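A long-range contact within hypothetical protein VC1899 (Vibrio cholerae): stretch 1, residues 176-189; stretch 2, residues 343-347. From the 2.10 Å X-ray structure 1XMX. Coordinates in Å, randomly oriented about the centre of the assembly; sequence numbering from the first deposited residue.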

# COMPACT_ATOMS: atom_id res chain seq x y z
N ARG A 176 24.88 -6.46 -1.29
CA ARG A 176 25.85 -7.54 -1.23
C ARG A 176 25.22 -8.75 -0.67
O ARG A 176 25.46 -9.84 -1.12
CB ARG A 176 27.04 -7.23 -0.31
CG ARG A 176 27.81 -5.93 -0.54
CD ARG A 176 28.32 -5.81 -1.90
NE ARG A 176 29.21 -6.88 -2.34
CZ ARG A 176 28.94 -7.70 -3.37
NH1 ARG A 176 27.77 -7.60 -4.04
NH2 ARG A 176 29.83 -8.63 -3.71
N TRP A 177 24.48 -8.55 0.41
CA TRP A 177 23.89 -9.69 1.10
C TRP A 177 22.78 -10.29 0.21
O TRP A 177 22.70 -11.49 0.06
CB TRP A 177 23.38 -9.30 2.48
CG TRP A 177 24.53 -8.89 3.47
CD1 TRP A 177 25.89 -8.99 3.26
CD2 TRP A 177 24.38 -8.32 4.80
NE1 TRP A 177 26.59 -8.53 4.37
CE2 TRP A 177 25.68 -8.11 5.32
CE3 TRP A 177 23.26 -7.97 5.58
CZ2 TRP A 177 25.91 -7.57 6.60
CZ3 TRP A 177 23.48 -7.41 6.88
CH2 TRP A 177 24.80 -7.24 7.37
N ALA A 178 21.99 -9.42 -0.43
CA ALA A 178 20.86 -9.90 -1.25
C ALA A 178 21.39 -10.69 -2.44
O ALA A 178 20.80 -11.66 -2.87
CB ALA A 178 20.02 -8.71 -1.74
N SER A 179 22.49 -10.25 -2.99
CA SER A 179 22.97 -10.86 -4.24
C SER A 179 23.83 -12.12 -4.03
O SER A 179 24.15 -12.80 -4.98
CB SER A 179 23.74 -9.81 -5.08
OG SER A 179 25.03 -9.61 -4.53
N ASN A 180 24.20 -12.40 -2.78
CA ASN A 180 24.89 -13.62 -2.41
C ASN A 180 24.07 -14.27 -1.31
O ASN A 180 24.63 -14.76 -0.34
CB ASN A 180 26.27 -13.27 -1.84
CG ASN A 180 27.17 -12.67 -2.88
OD1 ASN A 180 27.50 -13.32 -3.84
ND2 ASN A 180 27.52 -11.40 -2.72
N ALA A 181 22.75 -14.24 -1.44
CA ALA A 181 21.88 -14.65 -0.33
C ALA A 181 22.02 -16.11 0.13
O ALA A 181 21.99 -16.41 1.33
CB ALA A 181 20.41 -14.34 -0.65
N LEU A 182 22.12 -17.03 -0.83
CA LEU A 182 22.26 -18.44 -0.48
C LEU A 182 23.61 -18.67 0.17
O LEU A 182 23.70 -19.42 1.14
CB LEU A 182 22.05 -19.36 -1.68
CG LEU A 182 20.63 -19.46 -2.26
CD1 LEU A 182 20.61 -20.63 -3.18
CD2 LEU A 182 19.62 -19.62 -1.13
N GLU A 183 24.66 -18.00 -0.33
CA GLU A 183 26.03 -18.12 0.26
C GLU A 183 26.07 -17.67 1.72
O GLU A 183 26.77 -18.23 2.54
CB GLU A 183 27.03 -17.28 -0.55
CG GLU A 183 28.45 -17.19 0.06
CD GLU A 183 29.33 -16.06 -0.56
OE1 GLU A 183 28.87 -15.19 -1.34
OE2 GLU A 183 30.53 -16.06 -0.24
N LEU A 184 25.28 -16.66 2.04
CA LEU A 184 25.34 -16.00 3.33
C LEU A 184 24.30 -16.51 4.30
O LEU A 184 24.32 -16.14 5.47
CB LEU A 184 25.20 -14.48 3.14
CG LEU A 184 26.41 -13.85 2.42
CD1 LEU A 184 26.29 -12.29 2.30
CD2 LEU A 184 27.66 -14.18 3.10
N GLY A 185 23.40 -17.35 3.82
CA GLY A 185 22.30 -17.90 4.61
C GLY A 185 22.61 -18.09 6.09
O GLY A 185 22.25 -17.26 6.90
N PRO A 186 23.29 -19.20 6.44
CA PRO A 186 23.68 -19.59 7.81
C PRO A 186 24.34 -18.48 8.63
O PRO A 186 24.08 -18.34 9.81
CB PRO A 186 24.67 -20.73 7.57
CG PRO A 186 24.17 -21.34 6.28
CD PRO A 186 23.74 -20.19 5.44
N GLY A 187 25.20 -17.72 8.00
CA GLY A 187 25.87 -16.65 8.67
C GLY A 187 24.94 -15.55 9.14
O GLY A 187 25.22 -14.93 10.18
N LEU A 188 23.85 -15.30 8.40
CA LEU A 188 22.95 -14.22 8.74
C LEU A 188 22.02 -14.60 9.88
O LEU A 188 21.67 -13.76 10.73
CB LEU A 188 22.20 -13.68 7.52
CG LEU A 188 22.97 -12.59 6.75
CD1 LEU A 188 22.41 -12.38 5.39
CD2 LEU A 188 23.06 -11.29 7.56
N ALA A 189 21.63 -15.87 9.91
CA ALA A 189 21.06 -16.48 11.09
C ALA A 189 21.90 -16.30 12.37
O ALA A 189 21.35 -15.98 13.46
CB ALA A 189 20.82 -17.97 10.84
N SER A 343 11.45 -12.89 0.26
CA SER A 343 11.97 -13.87 1.19
C SER A 343 13.46 -14.10 0.91
O SER A 343 13.84 -14.37 -0.22
CB SER A 343 11.23 -15.20 1.06
OG SER A 343 11.68 -16.12 2.06
N PHE A 344 14.28 -13.95 1.95
CA PHE A 344 15.69 -14.19 1.90
C PHE A 344 15.99 -15.68 1.84
O PHE A 344 16.99 -16.10 1.21
CB PHE A 344 16.33 -13.53 3.12
CG PHE A 344 17.83 -13.78 3.26
CD1 PHE A 344 18.73 -13.18 2.39
CD2 PHE A 344 18.31 -14.56 4.28
CE1 PHE A 344 20.12 -13.39 2.52
CE2 PHE A 344 19.68 -14.77 4.41
CZ PHE A 344 20.58 -14.19 3.53
N ARG A 345 15.12 -16.50 2.44
CA ARG A 345 15.30 -17.93 2.47
C ARG A 345 14.45 -18.62 1.41
O ARG A 345 13.42 -18.12 1.04
CB ARG A 345 14.98 -18.47 3.87
CG ARG A 345 15.87 -17.89 5.04
CD ARG A 345 17.01 -18.84 5.47
NE ARG A 345 18.16 -18.87 4.54
CZ ARG A 345 18.72 -19.97 3.99
NH1 ARG A 345 18.26 -21.18 4.29
NH2 ARG A 345 19.73 -19.86 3.13
N PRO A 346 14.88 -19.81 0.95
CA PRO A 346 14.18 -20.57 -0.09
C PRO A 346 12.72 -20.75 0.25
O PRO A 346 12.36 -20.80 1.40
CB PRO A 346 14.90 -21.93 -0.09
CG PRO A 346 16.25 -21.64 0.51
CD PRO A 346 16.11 -20.47 1.42
N LEU A 347 11.86 -20.83 -0.76
CA LEU A 347 10.44 -21.04 -0.49
C LEU A 347 10.03 -22.46 -0.89
O LEU A 347 10.29 -22.91 -1.99
CB LEU A 347 9.61 -20.00 -1.24
CG LEU A 347 10.29 -18.63 -1.37
CD1 LEU A 347 10.77 -18.36 -2.84
CD2 LEU A 347 9.35 -17.57 -0.86
O HOH W 1 19.43 -17.20 1.90

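What fills the hollow in the helical stretch? The ring of Phe344 does, as the main bump of an irregular segment that contributes no helix at this contact. Ala181 CA and Phe344 CA come within 6.6 Å, and Gly185 CA and Arg345 CA within 7.3 Å. With chi1 at t, the ring reaches in among Ala181, Leu184, Gly185 and Leu188. Ala181 CB lies 3.3 Å from Phe344 CE1, and Leu188 CD1 lies 3.2 Å from Phe344 CZ, tight apolar contacts that leave little slack around the ring tip.

Why does the backbone matter at Gly185? Without a side chain, Gly185 leaves room for the Arg345 guanidinium; Gly185 CA is 3.6 Å from Arg345 NH2. An ideal CB on Gly185 would sit 2.4 Å from Arg345 NH2, a clash. Gly185 CA also lies 4.1 Å from Phe344 CE2.

What holds the polar groups together? No direct hydrogen bond crosses the contact; water 1 bridges it instead. The O of water 1 donates to Ala181 O at 2.7 Å and to Phe344 O at 2.8 Å, and accepts from Arg345 NH2 at 2.9 Å, linking both backbones and the charged side chain.

How does the contact finish at its margin? Leu182 points its CA-to-CB bond away, yet its end returns, bringing Leu182 CD2 within 4.3 Å of Pro346 CG in a looser apolar touch.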